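PDB 3QO8: seryl-tRNA synthetase, cytoplasmic from Candida albicans, which catalyses the two-step attachment of serine to tRNA(Ser), first activating serine with ATP to Ser-AMP and then passing it to the acceptor end of the tRNA. Local coordinates for residues Q120-E123 against N124-L127; E134-K137 against K138-I142; W313-F316 against D317-I320. One frame throughout, in Å; residues are numbered along the deposited sequence. Where two conformers were deposited one is given.

Contact 1. Residues Q120-E123 against N124-L127; sequences QDEE and NNEL
The backbone oxygen of Glu122 receives the amide of Asn125, N to O 2.9 Å, and the Asn125 side chain folds back against the same oxygen. With CG set beside its own backbone N (chi1 -75°), the Asn125 amide brings its carbon CG to 3.1 Å from Glu122 O, while OD1 and ND2 each stay 3.4 Å from that oxygen without bonding to it. OD1 of Asn125 is instead satisfied by the backbone N of Val340, which fixes the rotation of the amide; ND2 lies 3.8 Å from CB of Glu122. One residue earlier the chain is bent by an Asx turn: OD1 of Asp121 accepts from Glu123 N at 2.9 Å, the N-H reaching the carboxylate from above its plane, 55° out of it. The Ser119 hydroxyl is hydrogen-bonded to both Asp121 N and Asn124 OD1. Where the turn runs into the strand, water 1 bridges two carbonyl oxygens, donating to Glu123 O at 2.8 Å and to Asn125 O at 2.7 Å. The short 3-10 turn at 122-124 thus redirects the chain, at the protein surface, on its way from helix 74-107 of the tRNA-binding extension into strand 126-131, which runs antiparallel to strand 334-338 and starts with a backbone pairing of Glu126 with Gly338.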
ATOM      1  N   GLN A 120     -10.295 -32.009 -11.875  1.00 36.53           N
ATOM      2  CA  GLN A 120      -9.930 -31.360 -10.626  1.00 40.36           C
ATOM      3  C   GLN A 120      -8.418 -31.406 -10.430  1.00 38.45           C
ATOM      4  O   GLN A 120      -7.900 -30.915  -9.431  1.00 43.09           O
ATOM      5  CB  GLN A 120     -10.626 -32.048  -9.456  1.00 43.22           C
ATOM      6  CG  GLN A 120     -12.124 -32.203  -9.643  1.00 42.95           C
ATOM      7  CD  GLN A 120     -12.851 -30.870  -9.721  1.00 42.23           C
ATOM      8  OE1 GLN A 120     -12.680 -29.997  -8.866  1.00 39.23           O
ATOM      9  NE2 GLN A 120     -13.667 -30.709 -10.753  1.00 42.13           N
ATOM     10  N   ASP A 121      -7.719 -31.985 -11.399  1.00 31.85           N
ATOM     11  CA  ASP A 121      -6.291 -32.252 -11.268  1.00 35.22           C
ATOM     12  C   ASP A 121      -5.485 -31.463 -12.294  1.00 34.68           C
ATOM     13  O   ASP A 121      -5.575 -31.719 -13.497  1.00 31.13           O
ATOM     14  CB  ASP A 121      -6.038 -33.753 -11.434  1.00 41.43           C
ATOM     15  CG  ASP A 121      -4.599 -34.149 -11.144  1.00 56.45           C
ATOM     16  OD1 ASP A 121      -3.738 -33.256 -10.981  1.00 54.61           O
ATOM     17  OD2 ASP A 121      -4.328 -35.370 -11.091  1.00 68.90           O
ATOM     18  N   GLU A 122      -4.691 -30.511 -11.803  1.00 36.67           N
ATOM     19  CA  GLU A 122      -3.850 -29.665 -12.651  1.00 40.27           C
ATOM     20  C   GLU A 122      -2.918 -30.457 -13.550  1.00 33.52           C
ATOM     21  O   GLU A 122      -2.418 -29.926 -14.545  1.00 32.88           O
ATOM     22  CB  GLU A 122      -3.009 -28.709 -11.803  1.00 49.23           C
ATOM     23  CG  GLU A 122      -3.790 -27.613 -11.111  1.00 62.33           C
ATOM     24  CD  GLU A 122      -2.891 -26.730 -10.270  1.00 75.57           C
ATOM     25  OE1 GLU A 122      -1.657 -26.766 -10.479  1.00 76.90           O
ATOM     26  OE2 GLU A 122      -3.416 -26.010  -9.396  1.00 83.85           O
ATOM     27  N   GLU A 123      -2.666 -31.716 -13.198  1.00 31.05           N
ATOM     28  CA  GLU A 123      -1.878 -32.589 -14.058  1.00 41.00           C
ATOM     29  C   GLU A 123      -2.493 -32.608 -15.449  1.00 37.92           C
ATOM     30  O   GLU A 123      -1.808 -32.889 -16.432  1.00 31.22           O
ATOM     31  CB  GLU A 123      -1.828 -34.011 -13.496  1.00 54.66           C
ATOM     32  CG  GLU A 123      -0.946 -34.162 -12.270  1.00 73.93           C
ATOM     33  CD  GLU A 123       0.532 -34.014 -12.591  1.00 86.81           C
ATOM     34  OE1 GLU A 123       1.225 -33.265 -11.868  1.00 90.52           O
ATOM     35  OE2 GLU A 123       1.000 -34.650 -13.562  1.00 89.08           O
ATOM     36  N   ASN A 124      -3.785 -32.289 -15.518  1.00 34.49           N
ATOM     37  CA  ASN A 124      -4.531 -32.336 -16.772  1.00 34.88           C
ATOM     38  C   ASN A 124      -4.689 -30.988 -17.457  1.00 32.81           C
ATOM     39  O   ASN A 124      -5.432 -30.880 -18.439  1.00 30.09           O
ATOM     40  CB  ASN A 124      -5.902 -32.985 -16.554  1.00 29.98           C
ATOM     41  CG  ASN A 124      -5.788 -34.455 -16.171  1.00 38.12           C
ATOM     42  OD1 ASN A 124      -6.258 -34.880 -15.114  1.00 41.56           O
ATOM     43  ND2 ASN A 124      -5.159 -35.234 -17.035  1.00 37.39           N
ATOM     44  N   ASN A 125      -4.018 -29.960 -16.927  1.00 24.05           N
ATOM     45  CA  ASN A 125      -3.940 -28.673 -17.608  1.00 22.52           C
ATOM     46  C   ASN A 125      -3.547 -28.900 -19.052  1.00 29.96           C
ATOM     47  O   ASN A 125      -2.686 -29.724 -19.337  1.00 28.01           O
ATOM     48  CB  ASN A 125      -2.886 -27.766 -16.968  1.00 26.63           C
ATOM     49  CG  ASN A 125      -3.330 -27.184 -15.638  1.00 29.91           C
ATOM     50  OD1 ASN A 125      -4.497 -27.285 -15.257  1.00 25.37           O
ATOM     51  ND2 ASN A 125      -2.393 -26.556 -14.930  1.00 26.88           N
ATOM     52  N   GLU A 126      -4.184 -28.173 -19.958  1.00 31.46           N
ATOM     53  CA  GLU A 126      -3.861 -28.259 -21.373  1.00 30.53           C
ATOM     54  C   GLU A 126      -2.528 -27.569 -21.636  1.00 28.06           C
ATOM     55  O   GLU A 126      -2.293 -26.454 -21.169  1.00 26.31           O
ATOM     56  CB  GLU A 126      -4.969 -27.601 -22.197  1.00 32.57           C
ATOM     57  CG  GLU A 126      -4.631 -27.416 -23.661  1.00 42.41           C
ATOM     58  CD  GLU A 126      -5.706 -26.652 -24.408  1.00 58.76           C
ATOM     59  OE1 GLU A 126      -6.708 -26.264 -23.762  1.00 67.29           O
ATOM     60  OE2 GLU A 126      -5.544 -26.438 -25.633  1.00 56.41           O
ATOM     61  N   LEU A 127      -1.642 -28.229 -22.369  1.00 26.51           N
ATOM     62  CA  LEU A 127      -0.390 -27.594 -22.754  1.00 28.40           C
ATOM     63  C   LEU A 127      -0.644 -26.871 -24.058  1.00 29.15           C
ATOM     64  O   LEU A 127      -0.727 -27.490 -25.115  1.00 29.92           O
ATOM     65  CB  LEU A 127       0.749 -28.611 -22.903  1.00 30.84           C
ATOM     66  CG  LEU A 127       2.084 -28.005 -23.360  1.00 31.79           C
ATOM     67  CD1 LEU A 127       2.611 -26.960 -22.357  1.00 32.26           C
ATOM     68  CD2 LEU A 127       3.142 -29.076 -23.624  1.00 37.04           C
TER
HETATM   69  O   HOH W   1      -1.468 -32.104 -19.090  1.00 43.05           O

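Contact 2. Residues E134-K137 against K138-I142; sequences ENYK and KPEQI. With SSA (5'-O-(N-(L-seryl)-sulfamoyl)adenosine), chain D.
The hydroxyl of Tyr136 closes an irregular loop that contains an inverse gamma turn centred on Gln141, bridging it by a bond in each direction: OH donates to Ile142 O at 2.9 Å and accepts from Glu140 N at 3.2 Å. CG of Tyr136 stands anti to the backbone N (chi1 -163°), which carries the ring across to 138-142. The oxygen of Ile142 is met in its carbonyl plane, and the N-H of Glu140 is nearly straight at 177°. The buried phenol is thus satisfied as donor and as acceptor by the backbone that curls round it. The turn carries a weak bond from Ile142 N to Glu140 O, 2.8 Å, and Glu140 O also takes the indole NE1 of Trp357 from strand 350-358, whose side chain packs on Tyr136 and Pro139 as well. The carbonyl oxygen of Lys138 lies over one face of the tyrosine ring, displaced toward the rim and 3.4 Å from CZ. On the outer surface, NZ of Lys138 pairs with OE2 of Glu140 in a salt bridge of 2.9 Å. At the start of the loop Glu134 N donates to sulfamoyl O1S of a bound seryl-sulfamoyl adenosine at 3.2 Å. Its second bond, to O2S, is weak; Ala145 O and Glu429 N also hold this ligand. Back at the phenol, Ile142 brings both CB and CG2 to 4.0 Å from ring atom CE1 of Tyr136.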
ATOM      1  N   GLU A 134      16.349 -17.672 -28.085  1.00 43.28           N
ATOM      2  CA  GLU A 134      17.409 -18.041 -29.013  1.00 50.30           C
ATOM      3  C   GLU A 134      18.608 -18.579 -28.247  1.00 38.02           C
ATOM      4  O   GLU A 134      18.918 -18.111 -27.153  1.00 40.11           O
ATOM      5  CB  GLU A 134      17.808 -16.809 -29.832  1.00 60.96           C
ATOM      6  CG  GLU A 134      18.951 -17.009 -30.809  1.00 72.29           C
ATOM      7  CD  GLU A 134      19.314 -15.725 -31.545  1.00 80.05           C
ATOM      8  OE1 GLU A 134      18.612 -14.706 -31.354  1.00 74.59           O
ATOM      9  OE2 GLU A 134      20.301 -15.734 -32.312  1.00 86.52           O
ATOM     10  N   ASN A 135      19.282 -19.567 -28.818  1.00 31.10           N
ATOM     11  CA  ASN A 135      20.450 -20.156 -28.174  1.00 43.81           C
ATOM     12  C   ASN A 135      20.124 -20.825 -26.848  1.00 41.43           C
ATOM     13  O   ASN A 135      20.995 -20.999 -26.000  1.00 50.66           O
ATOM     14  CB  ASN A 135      21.549 -19.110 -27.979  1.00 55.09           C
ATOM     15  CG  ASN A 135      22.075 -18.572 -29.292  1.00 63.78           C
ATOM     16  OD1 ASN A 135      22.367 -19.336 -30.217  1.00 65.78           O
ATOM     17  ND2 ASN A 135      22.195 -17.248 -29.386  1.00 64.80           N
ATOM     18  N   TYR A 136      18.866 -21.199 -26.669  1.00 33.44           N
ATOM     19  CA  TYR A 136      18.481 -21.995 -25.513  1.00 30.31           C
ATOM     20  C   TYR A 136      17.844 -23.280 -26.006  1.00 33.38           C
ATOM     21  O   TYR A 136      16.681 -23.311 -26.427  1.00 29.68           O
ATOM     22  CB  TYR A 136      17.529 -21.235 -24.594  1.00 24.19           C
ATOM     23  CG  TYR A 136      17.417 -21.835 -23.208  1.00 21.84           C
ATOM     24  CD1 TYR A 136      18.547 -22.018 -22.410  1.00 22.84           C
ATOM     25  CD2 TYR A 136      16.182 -22.212 -22.693  1.00 19.23           C
ATOM     26  CE1 TYR A 136      18.445 -22.563 -21.126  1.00 23.68           C
ATOM     27  CE2 TYR A 136      16.069 -22.758 -21.412  1.00 21.34           C
ATOM     28  CZ  TYR A 136      17.200 -22.924 -20.637  1.00 22.80           C
ATOM     29  OH  TYR A 136      17.079 -23.465 -19.377  1.00 23.72           O
ATOM     30  N   LYS A 137      18.637 -24.335 -25.931  1.00 29.01           N
ATOM     31  CA  LYS A 137      18.321 -25.633 -26.502  1.00 38.07           C
ATOM     32  C   LYS A 137      17.024 -26.194 -25.937  1.00 33.04           C
ATOM     33  O   LYS A 137      16.123 -26.571 -26.676  1.00 39.54           O
ATOM     34  CB  LYS A 137      19.495 -26.572 -26.221  1.00 38.13           C
ATOM     35  CG  LYS A 137      19.383 -27.970 -26.771  1.00 46.28           C
ATOM     36  CD  LYS A 137      20.686 -28.729 -26.511  1.00 53.39           C
ATOM     37  CE  LYS A 137      21.885 -27.965 -27.076  1.00 56.93           C
ATOM     38  NZ  LYS A 137      23.197 -28.592 -26.725  1.00 62.75           N
ATOM     39  N   LYS A 138      16.938 -26.247 -24.616  1.00 27.02           N
ATOM     40  CA  LYS A 138      15.791 -26.835 -23.948  1.00 24.92           C
ATOM     41  C   LYS A 138      15.805 -26.419 -22.485  1.00 25.44           C
ATOM     42  O   LYS A 138      16.842 -26.026 -21.959  1.00 28.21           O
ATOM     43  CB  LYS A 138      15.844 -28.362 -24.039  1.00 28.63           C
ATOM     44  CG  LYS A 138      16.951 -28.973 -23.216  1.00 35.38           C
ATOM     45  CD  LYS A 138      16.785 -30.478 -23.103  1.00 50.49           C
ATOM     46  CE  LYS A 138      18.039 -31.131 -22.542  1.00 61.07           C
ATOM     47  NZ  LYS A 138      18.413 -30.593 -21.204  1.00 65.74           N
ATOM     48  N   PRO A 139      14.648 -26.509 -21.821  1.00 28.87           N
ATOM     49  CA  PRO A 139      14.557 -26.126 -20.410  1.00 23.20           C
ATOM     50  C   PRO A 139      15.393 -27.078 -19.557  1.00 25.12           C
ATOM     51  O   PRO A 139      15.116 -28.268 -19.543  1.00 22.67           O
ATOM     52  CB  PRO A 139      13.069 -26.311 -20.094  1.00 27.13           C
ATOM     53  CG  PRO A 139      12.377 -26.385 -21.431  1.00 35.46           C
ATOM     54  CD  PRO A 139      13.366 -27.004 -22.349  1.00 36.25           C
ATOM     55  N   GLU A 140      16.419 -26.564 -18.890  1.00 21.27           N
ATOM     56  CA  GLU A 140      17.233 -27.373 -17.985  1.00 23.90           C
ATOM     57  C   GLU A 140      17.895 -26.471 -16.956  1.00 24.88           C
ATOM     58  O   GLU A 140      17.495 -25.316 -16.810  1.00 20.07           O
ATOM     59  CB  GLU A 140      18.277 -28.191 -18.757  1.00 29.36           C
ATOM     60  CG  GLU A 140      19.155 -27.379 -19.694  1.00 31.58           C
ATOM     61  CD  GLU A 140      20.162 -28.251 -20.456  1.00 44.05           C
ATOM     62  OE1 GLU A 140      20.500 -27.912 -21.614  1.00 37.94           O
ATOM     63  OE2 GLU A 140      20.620 -29.271 -19.894  1.00 52.74           O
ATOM     64  N   GLN A 141      18.901 -26.973 -16.244  1.00 16.58           N
ATOM     65  CA  GLN A 141      19.490 -26.174 -15.168  1.00 22.76           C
ATOM     66  C   GLN A 141      20.541 -25.193 -15.682  1.00 21.81           C
ATOM     67  O   GLN A 141      21.678 -25.167 -15.208  1.00 23.79           O
ATOM     68  CB  GLN A 141      20.083 -27.062 -14.059  1.00 26.27           C
ATOM     69  CG  GLN A 141      20.161 -26.301 -12.723  1.00 23.96           C
ATOM     70  CD  GLN A 141      20.835 -27.085 -11.608  1.00 29.83           C
ATOM     71  OE1 GLN A 141      21.027 -28.297 -11.707  1.00 30.20           O
ATOM     72  NE2 GLN A 141      21.196 -26.385 -10.533  1.00 25.48           N
ATOM     73  N   ILE A 142      20.150 -24.402 -16.670  1.00 20.67           N
ATOM     74  CA  ILE A 142      21.039 -23.474 -17.347  1.00 17.16           C
ATOM     75  C   ILE A 142      20.295 -22.146 -17.484  1.00 21.59           C
ATOM     76  O   ILE A 142      19.150 -22.115 -17.946  1.00 20.87           O
ATOM     77  CB  ILE A 142      21.386 -23.970 -18.776  1.00 25.38           C
ATOM     78  CG1 ILE A 142      22.131 -25.313 -18.746  1.00 33.58           C
ATOM     79  CG2 ILE A 142      22.153 -22.893 -19.555  1.00 21.56           C
ATOM     80  CD1 ILE A 142      23.537 -25.228 -18.221  1.00 37.20           C
TER
HETATM   81  N10 SSA D 488      15.970 -12.237 -31.441  0.77 64.92           N
HETATM   82  CA  SSA D 488      16.988 -11.515 -30.701  0.77 65.25           C
HETATM   83  CB  SSA D 488      16.532 -10.071 -30.517  0.77 68.72           C
HETATM   84  OG  SSA D 488      17.481  -9.350 -29.722  0.77 71.14           O
HETATM   85  C9  SSA D 488      17.199 -12.169 -29.363  0.77 58.24           C
HETATM   86  O9  SSA D 488      18.050 -11.752 -28.595  0.77 49.31           O
HETATM   87  N8  SSA D 488      16.410 -13.203 -29.074  0.77 62.68           N
HETATM   88  S1  SSA D 488      16.415 -13.873 -27.614  0.77 54.75           S
HETATM   89  O1S SSA D 488      15.272 -14.734 -27.494  0.77 49.50           O
HETATM   90  O2S SSA D 488      17.629 -14.623 -27.428  0.77 56.22           O
HETATM   91  O5' SSA D 488      16.355 -12.757 -26.554  0.77 52.38           O
HETATM   92  C5' SSA D 488      15.123 -12.143 -26.182  0.77 45.07           C
HETATM   93  C4' SSA D 488      15.445 -10.838 -25.461  0.77 43.40           C
HETATM   94  O4' SSA D 488      15.955 -11.088 -24.148  0.77 37.35           O
HETATM   95  C3' SSA D 488      16.523 -10.051 -26.187  0.77 48.71           C
HETATM   96  O3' SSA D 488      15.947  -9.041 -27.020  0.77 55.91           O
HETATM   97  C2' SSA D 488      17.346  -9.417 -25.088  0.77 45.38           C
HETATM   98  O2' SSA D 488      16.873  -8.099 -24.822  0.77 54.04           O
HETATM   99  C1' SSA D 488      17.100 -10.279 -23.865  0.77 38.12           C
HETATM  100  N9  SSA D 488      18.310 -11.110 -23.668  0.77 41.81           N
HETATM  101  C8  SSA D 488      18.456 -12.416 -23.958  0.77 33.99           C
HETATM  102  N7  SSA D 488      19.720 -12.787 -23.641  0.77 41.07           N
HETATM  103  C5  SSA D 488      20.363 -11.701 -23.157  0.77 38.71           C
HETATM  104  C6  SSA D 488      21.646 -11.473 -22.678  0.77 40.62           C
HETATM  105  N6  SSA D 488      22.566 -12.472 -22.630  0.77 43.44           N
HETATM  106  N1  SSA D 488      21.974 -10.229 -22.261  0.77 39.64           N
HETATM  107  C2  SSA D 488      21.083  -9.228 -22.295  0.77 36.86           C
HETATM  108  N3  SSA D 488      19.839  -9.421 -22.749  0.77 34.55           N
HETATM  109  C4  SSA D 488      19.464 -10.647 -23.186  0.77 38.25           C

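Contact 3. Residues W313-F316 against D317-I320; sequences WEEF and DRMI
Arg318 reaches back one helical turn toward two carboxylates, and its guanidinium is turned well out of the plane of each: 57° from that of Glu314 and 59° from that of Glu315. Its NH1 forms the tighter salt bridge, 3.0 Å to Glu315 OE1, which lies at the guanidinium edge; the bond leaves the carboxylate from above its plane. The longer one joins NH2 to Glu314 OE2 at 3.5 Å, and water 3 links Glu314 OE1 to NH1. Arg318 was modelled in two conformers, so this network describes one of them. A bend at chi2 (67°) turns the Glu315 carboxylate along the helix, bringing OE1 to NH1 of Arg318, while OE2 pairs with NE of Arg270; two arginines thus share one buried carboxylate. Met319 crosses the Glu315 chain at about a right angle, its SD 3.8 Å from Glu315 CG. Farther round the helix, Asp317 OD1 approaches the Phe316 ring at its edge, 3.8 Å from CD2. Within helix 312-329 of the class II core, these residues divide by face: Arg318 and Glu314 are exposed, whereas Phe316, Met319 and Ile320 press on the catalytic sheet, Phe316 and Met319 on Leu401 of strand 399-404, and Phe316 and Ile320 on Cys370 of strand 363-372.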
ATOM      1  N   TRP A 313     -13.782 -13.404 -26.777  1.00 28.64           N
ATOM      2  CA  TRP A 313     -12.917 -14.550 -27.005  1.00 26.63           C
ATOM      3  C   TRP A 313     -11.703 -14.201 -27.871  1.00 25.86           C
ATOM      4  O   TRP A 313     -10.591 -14.659 -27.611  1.00 25.84           O
ATOM      5  CB  TRP A 313     -13.714 -15.757 -27.518  1.00 36.63           C
ATOM      6  CG  TRP A 313     -14.759 -16.143 -26.509  1.00 38.03           C
ATOM      7  CD1 TRP A 313     -16.107 -15.940 -26.601  1.00 41.42           C
ATOM      8  CD2 TRP A 313     -14.531 -16.734 -25.220  1.00 31.99           C
ATOM      9  NE1 TRP A 313     -16.733 -16.388 -25.461  1.00 41.88           N
ATOM     10  CE2 TRP A 313     -15.789 -16.881 -24.599  1.00 35.27           C
ATOM     11  CE3 TRP A 313     -13.387 -17.153 -24.533  1.00 27.32           C
ATOM     12  CZ2 TRP A 313     -15.936 -17.442 -23.329  1.00 33.98           C
ATOM     13  CZ3 TRP A 313     -13.535 -17.704 -23.266  1.00 31.30           C
ATOM     14  CH2 TRP A 313     -14.799 -17.847 -22.682  1.00 32.10           C
ATOM     15  N   GLU A 314     -11.910 -13.363 -28.874  1.00 26.18           N
ATOM     16  CA  GLU A 314     -10.801 -12.826 -29.655  1.00 31.54           C
ATOM     17  C   GLU A 314      -9.896 -11.948 -28.778  1.00 32.31           C
ATOM     18  O   GLU A 314      -8.673 -11.986 -28.893  1.00 27.57           O
ATOM     19  CB  GLU A 314     -11.344 -12.021 -30.838  1.00 39.22           C
ATOM     20  CG  GLU A 314     -10.287 -11.400 -31.730  1.00 55.05           C
ATOM     21  CD  GLU A 314     -10.889 -10.564 -32.853  1.00 73.07           C
ATOM     22  OE1 GLU A 314     -11.720  -9.669 -32.564  1.00 76.83           O
ATOM     23  OE2 GLU A 314     -10.534 -10.806 -34.028  1.00 73.77           O
ATOM     24  N   GLU A 315     -10.494 -11.164 -27.887  1.00 23.50           N
ATOM     25  CA  GLU A 315      -9.696 -10.319 -27.001  1.00 20.39           C
ATOM     26  C   GLU A 315      -8.837 -11.153 -26.053  1.00 20.94           C
ATOM     27  O   GLU A 315      -7.689 -10.795 -25.778  1.00 22.91           O
ATOM     28  CB  GLU A 315     -10.580  -9.387 -26.181  1.00 23.99           C
ATOM     29  CG  GLU A 315      -9.769  -8.360 -25.372  1.00 24.81           C
ATOM     30  CD  GLU A 315      -9.037  -7.358 -26.252  1.00 33.35           C
ATOM     31  OE1 GLU A 315      -9.514  -7.089 -27.377  1.00 32.58           O
ATOM     32  OE2 GLU A 315      -7.988  -6.830 -25.815  1.00 30.17           O
ATOM     33  N   PHE A 316      -9.406 -12.248 -25.542  1.00 17.92           N
ATOM     34  CA  PHE A 316      -8.673 -13.163 -24.654  1.00 17.85           C
ATOM     35  C   PHE A 316      -7.375 -13.620 -25.330  1.00 25.76           C
ATOM     36  O   PHE A 316      -6.307 -13.630 -24.709  1.00 25.43           O
ATOM     37  CB  PHE A 316      -9.565 -14.373 -24.310  1.00 21.64           C
ATOM     38  CG  PHE A 316      -8.882 -15.445 -23.485  1.00 25.70           C
ATOM     39  CD1 PHE A 316      -8.949 -15.425 -22.105  1.00 22.43           C
ATOM     40  CD2 PHE A 316      -8.213 -16.499 -24.101  1.00 27.47           C
ATOM     41  CE1 PHE A 316      -8.341 -16.424 -21.338  1.00 22.79           C
ATOM     42  CE2 PHE A 316      -7.589 -17.502 -23.340  1.00 27.38           C
ATOM     43  CZ  PHE A 316      -7.662 -17.467 -21.962  1.00 25.10           C
ATOM     44  N   ASP A 317      -7.468 -14.004 -26.603  1.00 21.77           N
ATOM     45  CA  ASP A 317      -6.275 -14.428 -27.347  1.00 23.32           C
ATOM     46  C   ASP A 317      -5.274 -13.274 -27.489  1.00 27.43           C
ATOM     47  O   ASP A 317      -4.057 -13.461 -27.353  1.00 25.26           O
ATOM     48  CB  ASP A 317      -6.643 -14.987 -28.722  1.00 27.79           C
ATOM     49  CG  ASP A 317      -7.305 -16.353 -28.642  1.00 40.09           C
ATOM     50  OD1 ASP A 317      -7.090 -17.076 -27.648  1.00 35.78           O
ATOM     51  OD2 ASP A 317      -8.041 -16.705 -29.582  1.00 48.25           O
ATOM     52  N   ARG A 318      -5.788 -12.078 -27.752  1.00 27.11           N
ATOM     53  CA  ARG A 318      -4.964 -10.881 -27.869  0.51 25.74           C
ATOM     54  C   ARG A 318      -4.207 -10.601 -26.566  1.00 23.46           C
ATOM     55  O   ARG A 318      -3.032 -10.237 -26.573  1.00 23.64           O
ATOM     56  CB  ARG A 318      -5.863  -9.700 -28.226  0.51 31.48           C
ATOM     57  CG  ARG A 318      -5.155  -8.485 -28.783  0.51 35.21           C
ATOM     58  CD  ARG A 318      -6.148  -7.575 -29.509  0.51 35.29           C
ATOM     59  NE  ARG A 318      -6.637  -8.178 -30.747  0.51 33.72           N
ATOM     60  CZ  ARG A 318      -7.920  -8.356 -31.054  0.51 35.21           C
ATOM     61  NH1 ARG A 318      -8.881  -7.980 -30.217  0.51 26.07           N
ATOM     62  NH2 ARG A 318      -8.245  -8.915 -32.212  0.51 34.76           N
ATOM     63  N   MET A 319      -4.900 -10.763 -25.442  1.00 22.42           N
ATOM     64  CA  MET A 319      -4.315 -10.450 -24.142  1.00 19.88           C
ATOM     65  C   MET A 319      -3.220 -11.436 -23.714  1.00 21.48           C
ATOM     66  O   MET A 319      -2.168 -11.017 -23.224  1.00 19.26           O
ATOM     67  CB  MET A 319      -5.398 -10.358 -23.063  1.00 19.20           C
ATOM     68  CG  MET A 319      -6.361  -9.199 -23.287  1.00 22.90           C
ATOM     69  SD  MET A 319      -7.827  -9.306 -22.258  1.00 19.29           S
ATOM     70  CE  MET A 319      -7.126  -9.012 -20.625  1.00 18.59           C
ATOM     71  N   ILE A 320      -3.457 -12.735 -23.880  1.00 21.53           N
ATOM     72  CA  ILE A 320      -2.406 -13.694 -23.525  1.00 20.15           C
ATOM     73  C   ILE A 320      -1.246 -13.496 -24.499  1.00 18.43           C
ATOM     74  O   ILE A 320      -0.077 -13.632 -24.129  1.00 20.78           O
ATOM     75  CB  ILE A 320      -2.910 -15.175 -23.482  1.00 22.46           C
ATOM     76  CG1 ILE A 320      -1.821 -16.098 -22.909  1.00 22.16           C
ATOM     77  CG2 ILE A 320      -3.393 -15.642 -24.854  1.00 20.21           C
ATOM     78  CD1 ILE A 320      -1.488 -15.754 -21.438  1.00 21.42           C
TER
HETATM   79  O   HOH W   2     -10.133 -17.305 -26.995  1.00 51.36           O
HETATM   80  O   HOH W   3     -12.058  -8.611 -30.000  1.00 45.21           O

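Contacts 1 and 3 both approach the active site, whereas contact 2 holds a separate copy of the analogue away from it. In contact 1 the side chain of Glu122 comes within about 9 Å of a bound magnesium and about 7 Å of the side chain of Glu366, a magnesium ligand. In contact 3 the Met319 side chain is about 8 Å from an analogue, and that of Ile320 about 4 Å from the side chain of Val368, a probable ATP-binding residue. Contact 1 runs into the start of strand 126-131 and contact 2 follows its end, their nearest atoms about 10 Å apart. Contact 3 is about 9 Å from contact 1 and about 17 Å from contact 2, again between nearest atoms.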